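Local coordinates for fumarate lyase (Mesorhizobium sp., PDB 3C8T), which belongs to the fumarate lyase family of largely helical enzymes and is assembled here as a tetramer, at residues F26-V31 against P79-L83. Sequence-based numbering, arbitrary orientation.
Sequences FISRCV and PILPL
Leu-83 reaches across to helix 23-43 and spreads its two methyls over three residues of one helical face, the central event in a helix-helix contact of the largely helical fumarate lyase fold. It illustrates how two helices can join through apolar side-chain packing, with no hydrogen bond passing between 26-31 and 79-83. Leu-83 points its side chain toward the partner helix, CG standing opposite the backbone N (chi1 163°), and its fork divides the work. CD1 meets CG2 of Ile-27 at 4.0 Å and lies 3.9 Å from CG2 of Val-31, while CD2 presses on CB of Cys-30 at 3.5 Å. The directions of approach differ: Leu-83 and Ile-27 run past each other in opposite senses, whereas Val-31 meets Leu-83 almost perpendicularly.

Ile-27 uses both branches. As CG2 faces Leu-83, CG1 lies beside the backbone N (chi1 -64°) and carries CD1 to CB of Pro-79, 4.1 Å away, the two side chains crossing at a slant. Pro-79 also offers its CG to the edge of the Phe-26 ring, near the ring plane, with CE2 4.3 Å from it. One face of that ring is taken by the sulfur of Cys-30, 3.7 Å above the plane and displaced toward the rim.

Neighbouring parts of the fold add to the apolar packing: Leu-69 of helix 66-76 touches Ile-27, Met-108 of helix 104-140 touches Ile-80, and Tyr-8 of the second subunit sets its ring edge-to-face with Phe-26, linking this packing to a subunit interface. Between the segments, the same sulfur that lies over Phe-26 also meets Ile-80, whose CD1 methyl comes to 3.5 Å from SG of Cys-30.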
ATOM      1  N   PHE A  26      14.820 -25.056  -3.385  1.00 33.62           N
ATOM      2  CA  PHE A  26      13.428 -25.270  -3.839  1.00 33.33           C
ATOM      3  C   PHE A  26      13.297 -26.603  -4.557  1.00 32.46           C
ATOM      4  O   PHE A  26      12.507 -27.453  -4.167  1.00 33.00           O
ATOM      5  CB  PHE A  26      12.955 -24.122  -4.749  1.00 32.81           C
ATOM      6  CG  PHE A  26      11.517 -24.255  -5.211  1.00 34.31           C
ATOM      7  CD1 PHE A  26      10.463 -24.151  -4.298  1.00 33.68           C
ATOM      8  CD2 PHE A  26      11.216 -24.444  -6.562  1.00 32.66           C
ATOM      9  CE1 PHE A  26       9.131 -24.260  -4.710  1.00 36.39           C
ATOM     10  CE2 PHE A  26       9.880 -24.550  -6.982  1.00 33.83           C
ATOM     11  CZ  PHE A  26       8.835 -24.475  -6.049  1.00 33.80           C
ATOM     12  N   ILE A  27      14.100 -26.778  -5.598  1.00 33.26           N
ATOM     13  CA  ILE A  27      14.218 -28.026  -6.345  1.00 33.15           C
ATOM     14  C   ILE A  27      14.424 -29.224  -5.448  1.00 32.97           C
ATOM     15  O   ILE A  27      13.712 -30.209  -5.596  1.00 32.81           O
ATOM     16  CB  ILE A  27      15.340 -27.961  -7.453  1.00 34.17           C
ATOM     17  CG1 ILE A  27      14.962 -26.915  -8.517  1.00 35.18           C
ATOM     18  CG2 ILE A  27      15.632 -29.383  -8.053  1.00 34.03           C
ATOM     19  CD1 ILE A  27      13.497 -27.030  -9.049  1.00 36.35           C
ATOM     20  N   SER A  28      15.365 -29.173  -4.509  1.00 33.47           N
ATOM     21  CA  SER A  28      15.536 -30.357  -3.626  1.00 34.89           C
ATOM     22  C   SER A  28      14.267 -30.710  -2.779  1.00 34.68           C
ATOM     23  O   SER A  28      13.973 -31.906  -2.556  1.00 35.46           O
ATOM     24  CB  SER A  28      16.802 -30.258  -2.780  1.00 34.51           C
ATOM     25  OG  SER A  28      16.589 -29.365  -1.723  1.00 40.45           O
ATOM     26  N   ARG A  29      13.505 -29.696  -2.358  1.00 34.12           N
ATOM     27  CA  ARG A  29      12.199 -29.922  -1.695  1.00 34.44           C
ATOM     28  C   ARG A  29      11.159 -30.480  -2.664  1.00 33.80           C
ATOM     29  O   ARG A  29      10.306 -31.249  -2.254  1.00 33.59           O
ATOM     30  CB  ARG A  29      11.615 -28.651  -1.052  1.00 34.78           C
ATOM     31  CG  ARG A  29      12.530 -27.793  -0.147  1.00 37.31           C
ATOM     32  CD  ARG A  29      13.572 -28.546   0.675  1.00 43.00           C
ATOM     33  NE  ARG A  29      13.016 -29.378   1.745  1.00 46.24           N
ATOM     34  CZ  ARG A  29      13.053 -29.070   3.046  1.00 48.21           C
ATOM     35  NH1 ARG A  29      12.525 -29.892   3.947  1.00 48.50           N
ATOM     36  NH2 ARG A  29      13.587 -27.928   3.445  1.00 49.77           N
ATOM     37  N   CYS A  30      11.240 -30.067  -3.934  1.00 33.55           N
ATOM     38  CA  CYS A  30      10.416 -30.612  -5.019  1.00 33.81           C
ATOM     39  C   CYS A  30      10.630 -32.101  -5.236  1.00 34.71           C
ATOM     40  O   CYS A  30       9.659 -32.874  -5.319  1.00 34.31           O
ATOM     41  CB  CYS A  30      10.611 -29.838  -6.327  1.00 33.44           C
ATOM     42  SG  CYS A  30       9.792 -28.166  -6.394  1.00 34.73           S
ATOM     43  N   VAL A  31      11.903 -32.507  -5.299  1.00 35.39           N
ATOM     44  CA  VAL A  31      12.271 -33.919  -5.318  1.00 35.51           C
ATOM     45  C   VAL A  31      11.774 -34.619  -4.048  1.00 36.51           C
ATOM     46  O   VAL A  31      11.124 -35.683  -4.134  1.00 38.25           O
ATOM     47  CB  VAL A  31      13.813 -34.100  -5.474  1.00 35.82           C
ATOM     48  CG1 VAL A  31      14.176 -35.562  -5.528  1.00 36.60           C
ATOM     49  CG2 VAL A  31      14.327 -33.370  -6.714  1.00 34.03           C
ATOM     50  N   PRO A  79       9.177 -25.236 -13.372  1.00 36.62           N
ATOM     51  CA  PRO A  79      10.260 -26.220 -13.334  1.00 36.00           C
ATOM     52  C   PRO A  79       9.815 -27.651 -13.068  1.00 36.33           C
ATOM     53  O   PRO A  79      10.640 -28.552 -13.220  1.00 36.48           O
ATOM     54  CB  PRO A  79      11.137 -25.729 -12.164  1.00 35.69           C
ATOM     55  CG  PRO A  79      10.149 -25.104 -11.206  1.00 36.90           C
ATOM     56  CD  PRO A  79       9.148 -24.413 -12.138  1.00 36.77           C
ATOM     57  N   ILE A  80       8.555 -27.872 -12.669  1.00 34.71           N
ATOM     58  CA  ILE A  80       8.181 -29.190 -12.180  1.00 34.74           C
ATOM     59  C   ILE A  80       8.267 -30.325 -13.212  1.00 35.34           C
ATOM     60  O   ILE A  80       8.831 -31.372 -12.932  1.00 35.35           O
ATOM     61  CB  ILE A  80       6.805 -29.217 -11.477  1.00 34.03           C
ATOM     62  CG1 ILE A  80       6.786 -28.285 -10.258  1.00 33.90           C
ATOM     63  CG2 ILE A  80       6.430 -30.628 -11.095  1.00 34.01           C
ATOM     64  CD1 ILE A  80       8.090 -28.243  -9.412  1.00 32.78           C
ATOM     65  N   LEU A  81       7.671 -30.148 -14.378  1.00 36.47           N
ATOM     66  CA  LEU A  81       7.676 -31.237 -15.347  1.00 37.99           C
ATOM     67  C   LEU A  81       9.063 -31.499 -15.927  1.00 37.42           C
ATOM     68  O   LEU A  81       9.404 -32.649 -16.089  1.00 38.01           O
ATOM     69  CB  LEU A  81       6.554 -31.095 -16.411  1.00 38.42           C
ATOM     70  CG  LEU A  81       5.132 -31.225 -15.811  1.00 40.23           C
ATOM     71  CD1 LEU A  81       4.032 -30.932 -16.839  1.00 40.56           C
ATOM     72  CD2 LEU A  81       4.867 -32.582 -15.179  1.00 40.17           C
ATOM     73  N   PRO A  82       9.870 -30.445 -16.213  1.00 37.29           N
ATOM     74  CA  PRO A  82      11.273 -30.679 -16.539  1.00 37.46           C
ATOM     75  C   PRO A  82      12.034 -31.383 -15.412  1.00 37.97           C
ATOM     76  O   PRO A  82      12.793 -32.334 -15.678  1.00 38.64           O
ATOM     77  CB  PRO A  82      11.824 -29.257 -16.753  1.00 37.60           C
ATOM     78  CG  PRO A  82      10.679 -28.436 -17.082  1.00 36.67           C
ATOM     79  CD  PRO A  82       9.543 -29.003 -16.307  1.00 37.27           C
ATOM     80  N   LEU A  83      11.835 -30.960 -14.163  1.00 37.27           N
ATOM     81  CA  LEU A  83      12.469 -31.690 -13.072  1.00 37.62           C
ATOM     82  C   LEU A  83      12.033 -33.184 -13.033  1.00 38.00           C
ATOM     83  O   LEU A  83      12.867 -34.085 -12.796  1.00 38.34           O
ATOM     84  CB  LEU A  83      12.259 -30.995 -11.716  1.00 37.20           C
ATOM     85  CG  LEU A  83      12.552 -31.924 -10.524  1.00 37.55           C
ATOM     86  CD1 LEU A  83      14.050 -32.189 -10.369  1.00 35.37           C
ATOM     87  CD2 LEU A  83      11.934 -31.356  -9.243  1.00 39.48           C
TER